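Local coordinates for protein D-aminopeptidase (Burkholderia sp. LK4, PDB 5TZB) that probably cleaves N-terminal residues, beta-amino acids among them, from short peptides as a beta-aminopeptidase of peptidase family S58, an Ntn hydrolase, at residues I190-K195 with V366-G370; G223-M227 with L239-S244. All coordinates share one frame; numbering follows the deposited sequence.

Contact 1 (I190-K195 with V366-G370); sequences ICHEFK and VEGLG
L369 lays its CD1 methyl over one face of the F194 ring, 3.8 Å from the centroid and 22° off the ring normal, a CH-pi contact displaced toward the CE2–CZ rim. A chi1 of 171° points the L369 side chain away from its own N and across the ring, and its CA lies over the same face, nearest F194 CD1. The carbonyl oxygen of E367 lies in the plane of the same ring, so F194 meets one segment both face-on and edge-on. That oxygen also accepts the single direct hydrogen bond between the segments, from K195 N to E367 O at 2.9 Å; the bond is bent, 145° at the hydrogen, and its donor stands above the carbonyl plane.

Packing is closest at V366. Its CG2 methyl presses on the backbone, 3.3 Å from F194 C, and touches I190 CG2 at 4.2 Å, while its CG1 meets the CD of K195, whose bent chain crosses the valine at about a right angle and takes the amine away to the carbonyls of M189 and T187. Away from V366 the backbones are linked through water. One molecule donates to E193 O and accepts from E367 N, at 2.7 Å; a second joins K195 O to L369 N in the same manner. On this looser side E193 and E367 are partly exposed, and their carboxylates turn to S244 and R373 respectively. From 190 to 195 the chain forms a tight beta hairpin with a two-residue type I' turn, H192 and E193 between C191 and F194; against it lies the connection from strand 364-366 to helix 371-380, with G370 at that helix's N-cap.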
loop_
_atom_site.group_PDB
_atom_site.type_symbol
_atom_site.label_atom_id
_atom_site.label_comp_id
_atom_site.label_asym_id
_atom_site.label_seq_id
_atom_site.Cartn_x
_atom_site.Cartn_y
_atom_site.Cartn_z
ATOM N N ILE C 190 5.522 25.885 13.912
ATOM C CA ILE C 190 6.630 25.741 14.844
ATOM C C ILE C 190 7.437 24.497 14.482
ATOM O O ILE C 190 6.870 23.421 14.301
ATOM C CB ILE C 190 6.105 25.637 16.285
ATOM C CG1 ILE C 190 5.400 26.939 16.681
ATOM C CG2 ILE C 190 7.221 25.274 17.250
ATOM C CD1 ILE C 190 4.671 26.874 18.024
ATOM N N CYS C 191 8.750 24.645 14.355
ATOM C CA CYS C 191 9.609 23.543 13.928
ATOM C C CYS C 191 10.825 23.408 14.843
ATOM O O CYS C 191 11.522 24.385 15.121
ATOM C CB CYS C 191 10.043 23.740 12.475
ATOM S SG CYS C 191 11.083 22.417 11.807
ATOM N N HIS C 192 11.054 22.195 15.334
ATOM C CA HIS C 192 12.105 21.941 16.316
ATOM C C HIS C 192 12.067 22.943 17.478
ATOM O O HIS C 192 13.104 23.384 17.983
ATOM C CB HIS C 192 13.479 21.926 15.637
ATOM C CG HIS C 192 13.718 20.684 14.829
ATOM N ND1 HIS C 192 13.965 19.459 15.413
ATOM C CD2 HIS C 192 13.746 20.475 13.490
ATOM C CE1 HIS C 192 14.139 18.549 14.467
ATOM N NE2 HIS C 192 14.018 19.141 13.292
ATOM N N GLU C 193 10.844 23.304 17.870
ATOM C CA GLU C 193 10.592 24.207 18.985
ATOM C C GLU C 193 11.219 25.583 18.743
ATOM O O GLU C 193 11.516 26.317 19.686
ATOM C CB GLU C 193 11.088 23.579 20.289
ATOM C CG GLU C 193 10.475 22.208 20.514
ATOM C CD GLU C 193 10.924 21.546 21.801
ATOM O OE1 GLU C 193 11.447 20.405 21.743
ATOM O OE2 GLU C 193 10.725 22.153 22.865
ATOM N N PHE C 194 11.449 25.891 17.469
ATOM C CA PHE C 194 11.704 27.249 17.002
ATOM C C PHE C 194 10.581 27.634 16.054
ATOM O O PHE C 194 9.729 26.799 15.739
ATOM C CB PHE C 194 13.030 27.357 16.263
ATOM C CG PHE C 194 14.230 27.176 17.125
ATOM C CD1 PHE C 194 14.596 28.149 18.048
ATOM C CD2 PHE C 194 15.027 26.046 16.985
ATOM C CE1 PHE C 194 15.728 27.987 18.843
ATOM C CE2 PHE C 194 16.162 25.878 17.770
ATOM C CZ PHE C 194 16.514 26.850 18.703
ATOM N N LYS C 195 10.611 28.856 15.530
ATOM C CA LYS C 195 9.619 29.252 14.523
ATOM C C LYS C 195 9.765 28.429 13.254
ATOM O O LYS C 195 10.868 28.278 12.718
ATOM C CB LYS C 195 9.743 30.740 14.180
ATOM C CG LYS C 195 8.676 31.227 13.194
ATOM C CD LYS C 195 7.283 31.173 13.814
ATOM C CE LYS C 195 6.188 31.538 12.807
ATOM N NZ LYS C 195 5.919 30.444 11.828
ATOM N N VAL C 366 7.349 31.781 20.649
ATOM C CA VAL C 366 8.330 30.942 19.993
ATOM C C VAL C 366 9.407 31.871 19.424
ATOM O O VAL C 366 9.116 32.977 18.952
ATOM C CB VAL C 366 7.691 30.049 18.895
ATOM C CG1 VAL C 366 7.195 30.882 17.717
ATOM C CG2 VAL C 366 8.671 28.988 18.414
ATOM N N GLU C 367 10.659 31.441 19.523
ATOM C CA GLU C 367 11.775 32.219 19.001
ATOM C C GLU C 367 12.150 31.716 17.620
ATOM O O GLU C 367 12.062 30.516 17.345
ATOM C CB GLU C 367 12.993 32.127 19.920
ATOM C CG GLU C 367 12.854 32.880 21.224
ATOM C CD GLU C 367 14.135 32.864 22.046
ATOM O OE1 GLU C 367 15.231 32.932 21.448
ATOM O OE2 GLU C 367 14.041 32.810 23.293
ATOM N N GLY C 368 12.538 32.636 16.745
ATOM C CA GLY C 368 13.190 32.255 15.509
ATOM C C GLY C 368 14.538 31.677 15.895
ATOM O O GLY C 368 15.146 32.125 16.870
ATOM N N LEU C 369 14.994 30.678 15.146
ATOM C CA LEU C 369 16.282 30.040 15.396
ATOM C C LEU C 369 17.413 31.079 15.494
ATOM O O LEU C 369 18.212 31.063 16.432
ATOM C CB LEU C 369 16.573 29.024 14.298
ATOM C CG LEU C 369 17.957 28.380 14.246
ATOM C CD1 LEU C 369 18.311 27.664 15.544
ATOM C CD2 LEU C 369 18.004 27.437 13.058
ATOM N N GLY C 370 17.447 32.013 14.551
ATOM C CA GLY C 370 18.462 33.047 14.581
ATOM C C GLY C 370 19.690 32.666 13.773
ATOM O O GLY C 370 20.358 31.663 14.033
HETATM O O HOH W 1 11.255 29.054 20.655
HETATM O O HOH W 2 13.174 29.769 13.333
#

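Contact 2 (G223-M227 with L239-S244); sequences GVREM and LRHVPS
R225 drives its guanidinium into the bend of 239-244 and gives three hydrogen bonds to main-chain carbonyls, bridging the type I beta turn L239–V242 and the residue that follows it. The straightest runs from R225 NH1 to V242 O, 2.7 Å at 172°, with the oxygen almost in the guanidinium plane. NH1 also reaches L239 O at 2.9 Å; this second bond is more bent, but the donor lies in the carbonyl plane. The other nitrogen, NH2, binds P243 O at 3.0 Å, again near the guanidinium plane though above the plane of that carbonyl. Bends at chi2 and chi3 swing the arginine tip into this set of oxygens, which would be expected to stabilise its positive charge.

Further bonds from NE to H192 O and from NH2 to E193 O, with a cation-pi contact to F194, help fix the rotation of the flat group. Packing contacts follow: R225 CD lies 4.4 Å from L239 CB, V242 CB approaches NH1 of the arginine and S244 CB its NH2. Farther out, E226 packs on L32 of the second subunit and R240 on R387 of the same neighbouring subunit. The opposite charges of E226 and R240 do not meet; it is the CB of E226 that touches R240 NH1, at 3.6 Å.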
loop_
_atom_site.group_PDB
_atom_site.type_symbol
_atom_site.label_atom_id
_atom_site.label_comp_id
_atom_site.label_asym_id
_atom_site.label_seq_id
_atom_site.Cartn_x
_atom_site.Cartn_y
_atom_site.Cartn_z
ATOM N N GLY C 223 8.925 18.221 15.162
ATOM C CA GLY C 223 10.236 17.985 15.733
ATOM C C GLY C 223 10.537 18.522 17.105
ATOM O O GLY C 223 10.055 19.584 17.520
ATOM N N VAL C 224 11.359 17.774 17.822
ATOM C CA VAL C 224 11.790 18.231 19.125
ATOM C C VAL C 224 13.154 18.905 19.002
ATOM O O VAL C 224 13.957 18.602 18.107
ATOM C CB VAL C 224 11.850 17.081 20.148
ATOM C CG1 VAL C 224 10.544 16.286 20.109
ATOM C CG2 VAL C 224 12.978 16.161 19.832
ATOM N N ARG C 225 13.384 19.839 19.906
ATOM C CA ARG C 225 14.582 20.669 19.909
ATOM C C ARG C 225 15.911 19.904 19.752
ATOM O O ARG C 225 16.663 20.146 18.794
ATOM C CB ARG C 225 14.611 21.476 21.211
ATOM C CG ARG C 225 15.812 22.386 21.347
ATOM C CD ARG C 225 15.785 23.553 20.359
ATOM N NE ARG C 225 14.634 24.443 20.528
ATOM C CZ ARG C 225 14.491 25.299 21.543
ATOM N NH1 ARG C 225 15.415 25.365 22.504
ATOM N NH2 ARG C 225 13.421 26.090 21.613
ATOM N N GLU C 226 16.210 19.015 20.700
ATOM C CA GLU C 226 17.511 18.330 20.725
ATOM C C GLU C 226 17.834 17.567 19.450
ATOM O O GLU C 226 18.996 17.300 19.184
ATOM C CB GLU C 226 17.653 17.380 21.927
ATOM C CG GLU C 226 16.496 16.434 22.156
ATOM C CD GLU C 226 15.389 17.032 23.012
ATOM O OE1 GLU C 226 15.083 18.240 22.878
ATOM O OE2 GLU C 226 14.807 16.268 23.812
ATOM N N MET C 227 16.809 17.165 18.698
ATOM C CA MET C 227 17.006 16.338 17.507
ATOM C C MET C 227 17.452 17.140 16.276
ATOM O O MET C 227 17.768 16.548 15.241
ATOM C CB MET C 227 15.721 15.571 17.151
ATOM C CG MET C 227 15.356 14.464 18.126
ATOM S SD MET C 227 16.508 13.092 18.205
ATOM C CE MET C 227 15.710 12.084 19.460
ATOM N N LEU C 239 21.560 23.596 21.667
ATOM C CA LEU C 239 20.555 24.655 21.607
ATOM C C LEU C 239 19.387 24.387 22.556
ATOM O O LEU C 239 18.328 25.005 22.438
ATOM C CB LEU C 239 20.037 24.817 20.171
ATOM C CG LEU C 239 20.962 25.439 19.121
ATOM C CD1 LEU C 239 20.292 25.418 17.764
ATOM C CD2 LEU C 239 21.356 26.871 19.491
ATOM N N ARG C 240 19.566 23.452 23.483
ATOM C CA ARG C 240 18.502 23.140 24.430
ATOM C C ARG C 240 18.150 24.287 25.374
ATOM O O ARG C 240 17.027 24.348 25.864
ATOM C CB ARG C 240 18.833 21.889 25.247
ATOM C CG ARG C 240 18.965 20.622 24.416
ATOM C CD ARG C 240 19.176 19.428 25.324
ATOM N NE ARG C 240 20.526 18.893 25.215
ATOM C CZ ARG C 240 20.803 17.628 24.914
ATOM N NH1 ARG C 240 19.820 16.754 24.724
ATOM N NH2 ARG C 240 22.067 17.232 24.831
ATOM N N HIS C 241 19.090 25.193 25.620
ATOM C CA HIS C 241 18.888 26.254 26.614
ATOM C C HIS C 241 17.865 27.310 26.171
ATOM O O HIS C 241 17.254 27.981 27.003
ATOM C CB HIS C 241 20.228 26.940 26.918
ATOM C CG HIS C 241 20.870 27.544 25.710
ATOM N ND1 HIS C 241 21.542 26.789 24.770
ATOM C CD2 HIS C 241 20.933 28.827 25.279
ATOM C CE1 HIS C 241 21.988 27.581 23.808
ATOM N NE2 HIS C 241 21.632 28.822 24.094
ATOM N N VAL C 242 17.698 27.469 24.866
ATOM C CA VAL C 242 16.786 28.475 24.331
ATOM C C VAL C 242 15.340 28.132 24.714
ATOM O O VAL C 242 14.941 26.964 24.664
ATOM C CB VAL C 242 16.931 28.604 22.789
ATOM C CG1 VAL C 242 15.998 29.663 22.244
ATOM C CG2 VAL C 242 18.359 28.974 22.427
ATOM N N PRO C 243 14.573 29.138 25.172
ATOM C CA PRO C 243 13.158 28.963 25.539
ATOM C C PRO C 243 12.321 28.267 24.456
ATOM O O PRO C 243 12.559 28.447 23.255
ATOM C CB PRO C 243 12.679 30.397 25.760
ATOM C CG PRO C 243 13.926 31.120 26.261
ATOM C CD PRO C 243 15.083 30.478 25.534
ATOM N N SER C 244 11.341 27.477 24.893
ATOM C CA SER C 244 10.479 26.732 23.978
ATOM C C SER C 244 9.011 27.035 24.248
ATOM O O SER C 244 8.601 27.175 25.402
ATOM C CB SER C 244 10.718 25.226 24.113
ATOM O OG SER C 244 9.736 24.482 23.395
#

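Overall arrangement
The centres of contacts 1 and 2 are 9 Å apart, on the same side of the chain's centre, and they touch directly. Along the chain the order is 190-195, 223-227, 239-244, 366-370, so contact 2 is nested within the loop that contact 1 closes. Both pieces of contact 2 belong to the long connection between sheet strands 213-220 and 260-266. The small hairpin 190-195 joins the two: E193 reaches contact 2 through both its backbone carbonyl and its carboxylate. Helix 371-380, near the C-terminus, also borders both, with R373 meeting side chains of each. Contact 1 is buried, whereas contact 2 extends to the second subunit.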